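PDB 3G68: putative phosphosugar isomerase from Clostridium difficile, which probably binds and isomerises a sugar phosphate through two SIS domains, as in glutamine-fructose-6-phosphate transaminases, though its substrate is not established. Local coordinates for residues B[28-33]-B[162-167]; B[110-115]-B[125-130]; B[234-239]-B[327-332]; B[2-7]-B[140-145]; B[188-193]-B[299-304]. One frame throughout, in Å; residues are numbered along the deposited sequence.

Contact 1. Residues B[28-33]-B[162-167]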
# COMPACT_ATOMS: atom_id res chain seq x y z
N GLU B 28 40.35 16.19 28.40
CA GLU B 28 41.37 16.43 29.44
C GLU B 28 41.06 17.69 30.23
O GLU B 28 41.04 17.67 31.45
CB GLU B 28 42.77 16.55 28.80
CG GLU B 28 43.95 16.57 29.81
CD GLU B 28 45.26 17.08 29.22
OE1 GLU B 28 45.23 17.75 28.16
OE2 GLU B 28 46.34 16.86 29.84
N VAL B 29 40.81 18.80 29.54
CA VAL B 29 40.54 20.06 30.24
C VAL B 29 39.31 19.98 31.17
O VAL B 29 39.29 20.65 32.19
CB VAL B 29 40.43 21.29 29.26
CG1 VAL B 29 39.19 21.16 28.38
CG2 VAL B 29 40.44 22.62 30.04
N LYS B 30 38.31 19.18 30.83
CA LYS B 30 37.08 19.08 31.66
C LYS B 30 37.38 18.47 33.03
O LYS B 30 36.60 18.64 33.97
CB LYS B 30 36.02 18.23 30.96
CG LYS B 30 36.28 16.71 30.93
CD LYS B 30 35.17 15.92 30.23
CE LYS B 30 35.45 14.44 30.27
NZ LYS B 30 34.42 13.63 29.58
N ARG B 31 38.46 17.68 33.08
CA ARG B 31 38.89 16.97 34.26
C ARG B 31 39.73 17.81 35.25
O ARG B 31 39.92 17.39 36.37
CB ARG B 31 39.65 15.69 33.86
CG ARG B 31 38.86 14.71 32.99
CD ARG B 31 39.74 13.59 32.44
NE ARG B 31 39.04 12.76 31.46
CZ ARG B 31 38.18 11.78 31.76
NH1 ARG B 31 37.87 11.47 33.02
NH2 ARG B 31 37.61 11.09 30.78
N THR B 32 40.22 18.99 34.85
CA THR B 32 41.00 19.86 35.74
C THR B 32 40.16 20.45 36.88
O THR B 32 38.93 20.43 36.84
CB THR B 32 41.67 21.03 34.98
OG1 THR B 32 40.70 21.75 34.21
CG2 THR B 32 42.73 20.50 34.05
N ASN B 33 40.86 20.95 37.91
CA ASN B 33 40.21 21.61 39.02
C ASN B 33 40.20 23.12 38.79
O ASN B 33 41.25 23.76 38.90
CB ASN B 33 40.94 21.32 40.32
CG ASN B 33 40.20 21.85 41.52
OD1 ASN B 33 38.96 21.87 41.55
ND2 ASN B 33 40.95 22.29 42.53
N ALA B 162 30.53 21.47 32.70
CA ALA B 162 29.27 21.35 33.44
C ALA B 162 28.82 19.89 33.61
O ALA B 162 28.40 19.47 34.70
CB ALA B 162 28.18 22.17 32.73
N ARG B 163 28.89 19.12 32.53
CA ARG B 163 28.50 17.71 32.60
C ARG B 163 29.47 16.93 33.50
O ARG B 163 29.03 16.19 34.37
CB ARG B 163 28.40 17.09 31.20
CG ARG B 163 27.91 15.61 31.18
CD ARG B 163 27.74 15.09 29.74
NE ARG B 163 29.03 15.14 29.05
CZ ARG B 163 29.25 14.79 27.80
NH1 ARG B 163 28.27 14.31 27.04
NH2 ARG B 163 30.48 14.88 27.30
N GLU B 164 30.77 17.11 33.30
CA GLU B 164 31.79 16.38 34.07
C GLU B 164 31.66 16.64 35.54
O GLU B 164 31.72 15.70 36.36
CB GLU B 164 33.19 16.79 33.60
CG GLU B 164 34.41 16.20 34.37
CD GLU B 164 34.62 14.69 34.23
OE1 GLU B 164 33.95 14.03 33.40
OE2 GLU B 164 35.51 14.18 34.97
N LYS B 165 31.48 17.90 35.89
CA LYS B 165 31.40 18.33 37.30
C LYS B 165 30.01 18.13 37.95
O LYS B 165 29.84 18.35 39.15
CB LYS B 165 31.91 19.77 37.45
CG LYS B 165 33.36 20.03 36.88
CD LYS B 165 34.43 18.99 37.27
CE LYS B 165 35.85 19.51 36.94
NZ LYS B 165 36.98 18.52 37.24
N GLY B 166 29.03 17.71 37.17
CA GLY B 166 27.69 17.42 37.68
C GLY B 166 26.66 18.53 37.71
O GLY B 166 25.58 18.33 38.26
N ILE B 167 26.96 19.68 37.12
CA ILE B 167 26.00 20.80 37.10
C ILE B 167 24.79 20.46 36.23
O ILE B 167 23.66 20.87 36.53
CB ILE B 167 26.65 22.12 36.57
CG1 ILE B 167 27.85 22.52 37.42
CG2 ILE B 167 25.62 23.26 36.58
CD1 ILE B 167 28.61 23.73 36.85
O HOH W 1 32.36 14.02 31.27
O HOH W 2 37.27 15.82 36.55
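Lys165 reaches from the end of helix 145-165 to the backbone of the 28-33 loop. Its NZ gives a hydrogen bond to Thr32 O at 2.8 Å, from above the carbonyl plane. A weak bond runs from Lys165 NZ to Arg31 O, at 3.3 Å. One water accepts from Lys165 NZ at 2.8 Å and donates to both Arg31 O and Glu164 OE2.

Glu164 crosses Lys30 at about a right angle. Its OE1 lies 3.5 Å from Lys30 CE, near the tip of the extended lysine chain. The salt bridge from Lys30 NZ to Glu164 OE1 is long, 3.9 Å. A second water accepts from NZ and donates to OE1. The Arg31 guanidinium is near Glu164 OE2 by charge alone, since no N-H points at that oxygen. Asn27 OD1 takes a bond from Arg31 NH2 and a weak one from Lys30 NZ. Thr32 OG1 donates to Val29 O at 2.7 Å.

Gly166 follows the helix with positive phi, in a Schellman motif. This surface contact joins the loop between helix 22-25 and strand 36-40 to that helix end, while Val29 packs on Tyr129 of strand 129-130 and on Leu157 of helix 145-165.

Contact 2. Residues B[110-115]-B[125-130]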
# COMPACT_ATOMS: atom_id res chain seq x y z
N CYS B 110 48.55 29.93 37.07
CA CYS B 110 47.31 29.62 36.35
C CYS B 110 47.51 28.48 35.33
O CYS B 110 48.61 28.26 34.81
CB CYS B 110 46.78 30.84 35.57
SG CYS B 110 46.30 32.27 36.55
N LYS B 111 46.41 27.80 35.04
CA LYS B 111 46.37 26.79 33.98
C LYS B 111 46.11 27.55 32.67
O LYS B 111 45.38 28.54 32.67
CB LYS B 111 45.29 25.76 34.28
CG LYS B 111 45.64 24.92 35.50
CD LYS B 111 44.51 24.07 35.95
CE LYS B 111 44.96 23.12 37.06
NZ LYS B 111 43.88 22.16 37.43
N ILE B 112 46.74 27.12 31.57
CA ILE B 112 46.64 27.82 30.30
C ILE B 112 46.00 26.95 29.22
O ILE B 112 46.38 25.78 29.03
CB ILE B 112 48.04 28.26 29.80
CG1 ILE B 112 48.80 29.06 30.87
CG2 ILE B 112 47.93 29.08 28.51
CD1 ILE B 112 48.11 30.34 31.37
N ALA B 113 45.04 27.53 28.52
CA ALA B 113 44.38 26.88 27.40
C ALA B 113 44.47 27.82 26.21
O ALA B 113 44.45 29.06 26.39
CB ALA B 113 42.94 26.54 27.74
N SER B 114 44.59 27.25 25.01
CA SER B 114 44.63 28.01 23.77
C SER B 114 43.45 27.67 22.84
O SER B 114 42.96 26.54 22.84
CB SER B 114 45.96 27.81 23.03
OG SER B 114 46.23 26.43 22.76
N MSE B 115 42.97 28.67 22.09
CA MSE B 115 41.96 28.47 21.07
C MSE B 115 42.37 29.22 19.83
O MSE B 115 42.03 30.40 19.63
CB MSE B 115 40.57 28.90 21.57
CG MSE B 115 40.05 28.05 22.70
SE MSE B 115 38.10 28.26 22.88
CE MSE B 115 37.74 26.83 24.30
N GLU B 125 52.25 26.90 22.33
CA GLU B 125 53.57 26.66 22.96
C GLU B 125 53.57 26.75 24.47
O GLU B 125 54.32 26.01 25.12
CB GLU B 125 54.60 27.66 22.44
CG GLU B 125 54.95 27.47 20.98
CD GLU B 125 55.96 28.48 20.48
OE1 GLU B 125 56.67 29.13 21.29
OE2 GLU B 125 56.05 28.61 19.24
N ILE B 126 52.78 27.66 25.03
CA ILE B 126 52.71 27.83 26.49
C ILE B 126 51.40 27.33 27.06
O ILE B 126 51.06 27.66 28.19
CB ILE B 126 52.95 29.32 26.90
CG1 ILE B 126 51.86 30.26 26.33
CG2 ILE B 126 54.34 29.77 26.46
CD1 ILE B 126 52.01 31.72 26.76
N SER B 127 50.69 26.51 26.29
CA SER B 127 49.37 26.02 26.70
C SER B 127 49.41 24.60 27.25
O SER B 127 50.08 23.72 26.70
CB SER B 127 48.43 26.07 25.50
OG SER B 127 48.39 27.39 24.97
N ASP B 128 48.66 24.38 28.34
CA ASP B 128 48.50 23.09 28.94
C ASP B 128 47.44 22.33 28.13
O ASP B 128 47.55 21.11 27.98
CB ASP B 128 48.08 23.24 30.41
CG ASP B 128 49.14 23.98 31.24
OD1 ASP B 128 50.29 23.50 31.27
OD2 ASP B 128 48.83 25.04 31.85
N TYR B 129 46.45 23.06 27.58
CA TYR B 129 45.33 22.47 26.80
C TYR B 129 45.15 23.15 25.46
O TYR B 129 44.78 24.32 25.42
CB TYR B 129 44.03 22.59 27.60
CG TYR B 129 44.26 22.19 29.01
CD1 TYR B 129 44.44 20.84 29.34
CD2 TYR B 129 44.35 23.14 30.02
CE1 TYR B 129 44.70 20.46 30.65
CE2 TYR B 129 44.60 22.77 31.33
CZ TYR B 129 44.77 21.42 31.64
OH TYR B 129 45.02 21.06 32.93
N ILE B 130 45.43 22.43 24.37
CA ILE B 130 45.35 22.98 23.03
C ILE B 130 43.96 22.66 22.54
O ILE B 130 43.70 21.56 22.05
CB ILE B 130 46.45 22.38 22.12
CG1 ILE B 130 47.83 22.76 22.66
CG2 ILE B 130 46.30 22.86 20.69
CD1 ILE B 130 48.98 22.08 21.93
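Ala113 pairs with Tyr129 and Ser114 with Ile130 in two parallel bridges. Ser114 N donates to Tyr129 O at 3.0 Å in a nearly straight bond, with an N-H...O angle of 163°. Ile112 O takes two donors. Tyr129 N comes in the carbonyl plane at 3.1 Å, and Asp128 N comes at 2.8 Å, tilted from that plane. Ala113 CA adds a C-H...O contact to Tyr129 O at 3.3 Å.

Before the bridges a side chain takes over. Asp128 OD2 accepts from Ile112 N at 3.0 Å, on its anti side and close to the carboxylate plane. Asp128 CG sits beside its own backbone N (chi1 -62°). Ile112 CG2 packs on Ile126 O at 3.5 Å. The Tyr129 ring meets Lys111 CB and Ala113 CB at its edge, while Asp128 CB lies over one face, toward the rim. Ser114 OG bonds Asp124 OD1.

Strand 129-130 is one of the two outermost strands, within the chain, of the five-stranded parallel sheet of the first SIS domain. It is very short, and Asp128 extends its bonding: the carboxylate serves Ile112 N where the paired strand has not yet begun. The negative charge of Asp128 probably strengthens that bond.

Contact 3. Residues B[234-239]-B[327-332]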
# COMPACT_ATOMS: atom_id res chain seq x y z
N MSE B 234 33.82 48.47 5.11
CA MSE B 234 33.19 49.68 4.56
C MSE B 234 34.12 50.88 4.69
O MSE B 234 33.95 51.90 3.99
CB MSE B 234 31.87 49.97 5.27
CG MSE B 234 30.85 48.85 5.20
SE MSE B 234 30.04 48.72 3.45
CE MSE B 234 28.95 50.34 3.55
N ARG B 235 35.07 50.80 5.61
CA ARG B 235 36.11 51.83 5.82
C ARG B 235 35.60 53.25 6.06
O ARG B 235 36.03 54.22 5.43
CB ARG B 235 37.10 51.75 4.68
CG ARG B 235 37.73 50.39 4.77
CD ARG B 235 38.60 50.05 3.72
NE ARG B 235 38.95 48.66 3.91
CZ ARG B 235 39.70 47.95 3.07
NH1 ARG B 235 40.23 48.50 1.99
NH2 ARG B 235 39.92 46.67 3.35
N ILE B 236 34.66 53.30 7.00
CA ILE B 236 34.01 54.52 7.44
C ILE B 236 33.84 54.36 8.94
O ILE B 236 34.05 53.26 9.48
CB ILE B 236 32.61 54.71 6.76
CG1 ILE B 236 31.69 53.53 7.05
CG2 ILE B 236 32.78 54.98 5.25
CD1 ILE B 236 30.29 53.65 6.43
N PRO B 237 33.43 55.43 9.63
CA PRO B 237 33.17 55.25 11.05
C PRO B 237 32.03 54.31 11.35
O PRO B 237 30.92 54.46 10.79
CB PRO B 237 32.84 56.67 11.54
CG PRO B 237 33.55 57.55 10.57
CD PRO B 237 33.30 56.85 9.25
N VAL B 238 32.31 53.33 12.20
CA VAL B 238 31.28 52.37 12.66
C VAL B 238 31.47 52.04 14.13
O VAL B 238 32.55 51.68 14.55
CB VAL B 238 31.21 51.04 11.88
CG1 VAL B 238 29.89 50.31 12.24
CG2 VAL B 238 31.27 51.28 10.38
N THR B 239 30.42 52.19 14.91
CA THR B 239 30.47 51.87 16.33
C THR B 239 29.21 51.12 16.73
O THR B 239 28.12 51.40 16.24
CB THR B 239 30.63 53.15 17.15
OG1 THR B 239 31.80 53.84 16.67
CG2 THR B 239 30.83 52.81 18.63
N THR B 327 32.36 45.61 -2.31
CA THR B 327 32.70 45.36 -3.72
C THR B 327 32.08 46.43 -4.64
O THR B 327 32.57 46.64 -5.75
CB THR B 327 32.28 43.93 -4.19
OG1 THR B 327 30.85 43.82 -4.22
CG2 THR B 327 32.81 42.89 -3.24
N LEU B 328 31.01 47.10 -4.20
CA LEU B 328 30.40 48.21 -4.95
C LEU B 328 30.98 49.58 -4.56
O LEU B 328 30.54 50.59 -5.08
CB LEU B 328 28.89 48.20 -4.74
CG LEU B 328 28.12 46.89 -4.93
CD1 LEU B 328 26.65 47.14 -4.70
CD2 LEU B 328 28.36 46.32 -6.31
N ARG B 329 31.99 49.60 -3.68
CA ARG B 329 32.63 50.80 -3.15
C ARG B 329 34.15 50.74 -3.29
O ARG B 329 34.89 51.33 -2.50
CB ARG B 329 32.27 51.00 -1.66
CG ARG B 329 30.80 51.18 -1.37
CD ARG B 329 30.45 50.80 0.09
NE ARG B 329 31.24 51.49 1.13
CZ ARG B 329 30.90 52.63 1.73
NH1 ARG B 329 29.78 53.25 1.44
NH2 ARG B 329 31.68 53.15 2.68
N GLY B 330 34.63 50.01 -4.30
CA GLY B 330 36.06 49.91 -4.60
C GLY B 330 36.97 49.15 -3.66
O GLY B 330 38.17 49.40 -3.64
N VAL B 331 36.41 48.21 -2.89
CA VAL B 331 37.17 47.47 -1.92
C VAL B 331 36.93 45.98 -2.08
O VAL B 331 35.80 45.53 -2.34
CB VAL B 331 36.77 47.85 -0.50
CG1 VAL B 331 37.48 46.99 0.57
CG2 VAL B 331 37.04 49.36 -0.26
N ASP B 332 38.02 45.23 -1.93
CA ASP B 332 37.97 43.80 -1.83
C ASP B 332 37.97 43.68 -0.32
O ASP B 332 39.01 43.92 0.32
CB ASP B 332 39.20 43.14 -2.45
CG ASP B 332 39.24 41.64 -2.20
OD1 ASP B 332 38.48 41.16 -1.33
OD2 ASP B 332 40.07 40.95 -2.85
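Met234 and Arg329 meet at the C-terminal end of helix 220-234, where the chain turns toward strand 238-242 of the second SIS domain. That domain is built on a five-stranded parallel sheet, in which strand 210-215, this helix and strand 238-242 form a beta-alpha-beta crossover. The 327-332 loop packs against the turn.

The tight part is around the Arg329 guanidinium. Met234, a selenomethionine, lays its CE over the centre of one face, 3.5 Å from Arg329 CZ. The Met234 chain bends at chi2 and again at chi3 (-72°), which turns CE over the group. The two side chains cross at about a right angle. At the guanidinium edge, Arg329 NH2 donates to Met234 O at 2.9 Å, with an N-H...O angle of 162° and the oxygen in the guanidinium plane. Ile236 CG2 meets the same NH2 at that edge, in the plane, at 3.3 Å. Arg329 NH1 bonds Val206 O and Ser208 O. Three backbone carbonyls therefore hold the group and fix its rotation.

The other part lies toward the surface and has no hydrogen bond across the segments. Arg235 follows the helix with positive phi, and its side chain runs extended from CG to NE. It meets Val331 tip to tip. The polar partners of Arg235 are Glu232 O, for NE, and Val335 O, for NH2. Val331 CG1 stands over one face of the Arg235 guanidinium, offset toward the rim, and comes nearest at NH1, 3.4 Å away.

Contact 4. Residues B[2-7]-B[140-145]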
# COMPACT_ATOMS: atom_id res chain seq x y z
N MSE B 2 38.79 32.20 -1.96
CA MSE B 2 37.62 32.17 -1.07
C MSE B 2 37.22 33.57 -0.59
O MSE B 2 38.06 34.34 -0.13
CB MSE B 2 37.89 31.31 0.15
CG MSE B 2 38.19 29.87 -0.17
SE MSE B 2 36.61 28.75 -0.30
CE MSE B 2 36.30 28.23 1.62
N THR B 3 35.94 33.87 -0.72
CA THR B 3 35.39 35.14 -0.28
C THR B 3 34.78 35.00 1.12
O THR B 3 34.62 33.88 1.67
CB THR B 3 34.28 35.56 -1.22
OG1 THR B 3 33.26 34.57 -1.22
CG2 THR B 3 34.82 35.71 -2.66
N ILE B 4 34.41 36.14 1.71
CA ILE B 4 33.71 36.17 2.97
C ILE B 4 32.46 35.27 2.87
O ILE B 4 32.21 34.47 3.77
CB ILE B 4 33.31 37.63 3.32
CG1 ILE B 4 34.55 38.47 3.72
CG2 ILE B 4 32.30 37.68 4.45
CD1 ILE B 4 34.24 40.03 3.76
N GLN B 5 31.73 35.37 1.76
CA GLN B 5 30.49 34.58 1.59
C GLN B 5 30.78 33.07 1.60
O GLN B 5 30.00 32.31 2.19
CB GLN B 5 29.75 34.95 0.31
CG GLN B 5 29.24 36.40 0.17
CD GLN B 5 30.21 37.38 -0.51
OE1 GLN B 5 31.40 37.45 -0.19
NE2 GLN B 5 29.70 38.12 -1.47
N ASP B 6 31.88 32.66 0.95
CA ASP B 6 32.30 31.26 0.94
C ASP B 6 32.54 30.76 2.36
O ASP B 6 32.03 29.70 2.72
CB ASP B 6 33.57 31.03 0.10
CG ASP B 6 33.36 31.29 -1.39
OD1 ASP B 6 32.28 31.01 -1.93
OD2 ASP B 6 34.29 31.80 -2.03
N TYR B 7 33.28 31.55 3.15
CA TYR B 7 33.57 31.19 4.52
C TYR B 7 32.33 31.20 5.38
O TYR B 7 32.22 30.33 6.24
CB TYR B 7 34.68 32.06 5.12
CG TYR B 7 36.04 31.84 4.49
CD1 TYR B 7 36.60 30.56 4.41
CD2 TYR B 7 36.81 32.93 4.05
CE1 TYR B 7 37.87 30.37 3.86
CE2 TYR B 7 38.09 32.73 3.51
CZ TYR B 7 38.60 31.45 3.41
OH TYR B 7 39.84 31.25 2.89
N SER B 140 40.88 35.42 4.93
CA SER B 140 40.20 36.70 4.79
C SER B 140 40.59 37.51 6.00
O SER B 140 40.62 36.99 7.11
CB SER B 140 38.68 36.53 4.75
OG SER B 140 38.06 37.80 4.64
N GLY B 141 40.91 38.77 5.76
CA GLY B 141 41.16 39.70 6.84
C GLY B 141 39.87 39.92 7.64
O GLY B 141 39.94 40.27 8.82
N ALA B 142 38.71 39.69 7.02
CA ALA B 142 37.41 39.90 7.68
C ALA B 142 36.80 38.55 8.11
O ALA B 142 35.91 38.03 7.47
CB ALA B 142 36.47 40.68 6.74
N LYS B 143 37.28 38.02 9.23
CA LYS B 143 36.88 36.68 9.72
C LYS B 143 35.42 36.62 10.11
O LYS B 143 34.93 37.54 10.81
CB LYS B 143 37.70 36.24 10.94
CG LYS B 143 39.24 36.30 10.80
CD LYS B 143 39.75 35.19 9.92
CE LYS B 143 41.26 35.02 10.05
NZ LYS B 143 42.04 36.03 9.35
N THR B 144 34.75 35.54 9.70
CA THR B 144 33.33 35.29 9.99
C THR B 144 33.20 33.90 10.57
O THR B 144 32.86 33.73 11.74
CB THR B 144 32.46 35.48 8.72
OG1 THR B 144 32.98 34.70 7.65
CG2 THR B 144 32.47 36.99 8.26
N LYS B 145 33.47 32.90 9.75
CA LYS B 145 33.50 31.49 10.18
C LYS B 145 34.22 31.29 11.51
O LYS B 145 33.72 30.62 12.41
CB LYS B 145 34.22 30.67 9.08
CG LYS B 145 34.48 29.23 9.43
CD LYS B 145 35.13 28.49 8.25
CE LYS B 145 36.57 28.94 7.97
NZ LYS B 145 37.29 27.92 7.07
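Lys145 NZ is gripped by three groups: a salt bridge to Glu10 OE2 and hydrogen bonds to Cys135 O and Glu137 O. The same nitrogen lies 3.8 Å from Tyr7 CD1, oblique to the ring. The bend at chi3 (70°) sets CE next to the ring, 3.9 Å from Tyr7 CD1. Nearer the backbone, Lys145 CB packs against Tyr7 O at 3.5 Å.

Ser140 CB also approaches the Tyr7 ring, 4.0 Å from CE2. Tyr7 OH bonds Lys139 N. Ser140 OG sits anti to its own backbone N and accepts from Ala142 N at 3.1 Å, which makes an ST turn. It also bonds Ser334 OG, and it touches Ile4 CG1. Ile4 CD1 meets Ala142 CB at 3.8 Å, and Ile4 CG2 meets Thr144 CG2 at 3.9 Å, where the two side chains cross at about a right angle.

Helix 4-20 starts here with a capping box. Thr3 OG1 accepts from Asp6 N, and Asp6 OD2 accepts from Thr3 N at 3.0 Å. Thr144 holds the N-cap position of helix 145-165 but makes no capping bond with its side chain.

The contact sets the start of helix 4-20 against the loop leading from strand 129-130 into helix 145-165 of the first SIS domain. No hydrogen bond passes between 2-7 and 140-145. Their meeting is buried and rests on van der Waals contacts. Lys145 NZ and Tyr7 OH find partners outside the two segments, and Ser140 OG has one in each place. The carboxylate and two carbonyls around the Lys145 ammonium probably favour its charged form.

Contact 5. Residues B[188-193]-B[299-304]. With EDO (1,2-ethanediol), chain I; EDO (1,2-ethanediol), chain E.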
# COMPACT_ATOMS: atom_id res chain seq x y z
N GLU B 188 21.56 29.09 7.04
CA GLU B 188 21.34 29.20 5.59
C GLU B 188 20.10 29.98 5.26
O GLU B 188 20.13 30.85 4.38
CB GLU B 188 21.21 27.79 4.98
CG GLU B 188 20.93 27.72 3.49
CD GLU B 188 22.16 27.93 2.64
OE1 GLU B 188 23.29 27.95 3.19
OE2 GLU B 188 21.99 28.05 1.41
N ALA B 189 18.98 29.67 5.93
CA ALA B 189 17.72 30.39 5.70
C ALA B 189 17.87 31.90 5.99
O ALA B 189 17.39 32.76 5.20
CB ALA B 189 16.58 29.79 6.53
N VAL B 190 18.56 32.22 7.09
CA VAL B 190 18.83 33.63 7.44
C VAL B 190 19.72 34.32 6.38
O VAL B 190 19.48 35.47 5.99
CB VAL B 190 19.40 33.74 8.89
CG1 VAL B 190 19.93 35.18 9.18
CG2 VAL B 190 18.33 33.31 9.91
N TYR B 191 20.74 33.61 5.89
CA TYR B 191 21.62 34.10 4.83
C TYR B 191 20.82 34.47 3.57
O TYR B 191 20.97 35.57 2.99
CB TYR B 191 22.68 33.04 4.54
CG TYR B 191 23.76 33.45 3.58
CD1 TYR B 191 23.53 33.44 2.22
CD2 TYR B 191 25.04 33.79 4.03
CE1 TYR B 191 24.52 33.80 1.34
CE2 TYR B 191 26.03 34.16 3.16
CZ TYR B 191 25.75 34.17 1.81
OH TYR B 191 26.69 34.54 0.89
N LYS B 192 19.94 33.56 3.14
CA LYS B 192 19.10 33.79 1.97
C LYS B 192 18.22 35.03 2.12
O LYS B 192 18.15 35.85 1.22
CB LYS B 192 18.23 32.58 1.71
CG LYS B 192 18.99 31.37 1.17
CD LYS B 192 18.01 30.16 1.18
CE LYS B 192 18.59 28.92 0.57
NZ LYS B 192 17.62 27.78 0.67
N LEU B 193 17.56 35.17 3.27
CA LEU B 193 16.71 36.36 3.50
C LEU B 193 17.58 37.63 3.58
O LEU B 193 17.21 38.68 3.04
CB LEU B 193 15.89 36.18 4.74
CG LEU B 193 14.79 35.12 4.67
CD1 LEU B 193 14.33 34.79 6.08
CD2 LEU B 193 13.65 35.66 3.79
N LEU B 299 14.41 43.76 8.11
CA LEU B 299 14.70 42.36 7.81
C LEU B 299 14.05 41.50 8.89
O LEU B 299 14.53 41.47 10.03
CB LEU B 299 16.20 42.08 7.77
CG LEU B 299 16.64 40.61 7.63
CD1 LEU B 299 16.03 39.94 6.37
CD2 LEU B 299 18.16 40.51 7.60
N LYS B 300 12.98 40.80 8.51
CA LYS B 300 12.29 39.90 9.41
C LYS B 300 12.92 38.51 9.28
O LYS B 300 12.87 37.89 8.21
CB LYS B 300 10.83 39.84 9.07
CG LYS B 300 9.97 39.11 10.08
CD LYS B 300 8.49 39.26 9.70
CE LYS B 300 7.55 38.74 10.78
NZ LYS B 300 6.11 39.15 10.54
N ILE B 301 13.56 38.04 10.34
CA ILE B 301 14.16 36.70 10.35
C ILE B 301 13.73 35.96 11.59
O ILE B 301 13.74 36.51 12.68
CB ILE B 301 15.71 36.70 10.17
CG1 ILE B 301 16.37 37.75 11.08
CG2 ILE B 301 16.07 36.89 8.66
CD1 ILE B 301 17.87 37.83 10.95
N ASP B 302 13.33 34.70 11.41
CA ASP B 302 12.81 33.92 12.51
C ASP B 302 13.94 33.15 13.21
O ASP B 302 14.28 32.02 12.83
CB ASP B 302 11.71 32.97 12.04
CG ASP B 302 11.13 32.16 13.17
OD1 ASP B 302 11.22 32.61 14.33
OD2 ASP B 302 10.60 31.06 12.88
N ILE B 303 14.49 33.84 14.22
CA ILE B 303 15.62 33.41 15.04
C ILE B 303 15.04 32.89 16.35
O ILE B 303 14.02 33.42 16.81
CB ILE B 303 16.55 34.65 15.31
CG1 ILE B 303 17.19 35.13 14.00
CG2 ILE B 303 17.68 34.36 16.31
CD1 ILE B 303 18.02 36.37 14.13
N THR B 304 15.68 31.89 16.96
CA THR B 304 15.26 31.38 18.27
C THR B 304 15.11 32.47 19.31
O THR B 304 15.79 33.49 19.27
CB THR B 304 16.26 30.39 18.90
OG1 THR B 304 15.77 30.01 20.20
CG2 THR B 304 17.68 31.02 19.08
C1 EDO I . 14.65 32.52 8.54
O1 EDO I . 13.71 33.39 9.18
C2 EDO I . 15.13 31.45 9.52
O2 EDO I . 14.05 30.98 10.35
C1 EDO E . 19.17 25.01 -0.90
O1 EDO E . 17.92 25.66 -1.19
C2 EDO E . 19.01 24.27 0.41
O2 EDO E . 18.97 25.16 1.54
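Val190 and Leu193 of helix 187-200 carry the apolar part of the contact. Val190 CG1 meets Ile301 CD1 at 3.8 Å, and the two side chains cross at about a right angle. Val190 CG1 lies anti to its own backbone N (chi1 169°), which leaves CG2 for a bound 1,2-ethanediol. Leu193 CD1 meets Ile301 CG2, also at 3.8 Å. Leu299 CD1 lies 4.1 Å from Leu193 CB and packs close to Leu193 O as well. No hydrogen bond joins the two segments directly.

The polar part runs through that diol, which probably came from the crystallisation liquor. It wedges between helix and strand end. Asp302 N donates to its O1 at 2.6 Å, a short and nearly straight bond. Its O2 donates back to Asp302 O at 2.7 Å. The carbon side of the diol faces the helix: C1 is 3.4 Å from Leu193 CD1, and C2 touches Val190 CG2 and Ala189 CB.

A second diol sits at Lys192. Lys192 NZ donates to both its oxygens, the nearer being O1 at 2.8 Å. The helix also faces a neighbouring subunit here, where Lys192 packs on Thr3 and Glu188 on Asp6 of that subunit.

Strand 299-300 is an outermost strand of the second parallel sheet within the chain, bonded to Ala287 and Gly289 next to it. A helix packed on an edge strand and the residue after it is consistent with the layered alpha/beta fold of SIS domains.

From the N terminus, residues 2-7 open contact 4 and 28-33 open contact 1. Contact 2 then opens and closes within both loops, along neighbouring strands of the first sheet. Contact 4 closes at 140-145 and contact 1 at 162-167, so these two cross. Together they tie both ends of helix 145-165 to the N-terminal region. In the second half, contact 5 opens at 188-193 and contact 3 at 234-239. They close in the same order, at 299-304 and 327-332, and so cross too; both reach the second sheet. The halves follow in series. Contacts 4 and 5 nevertheless touch, where Gln5 packs on Tyr191.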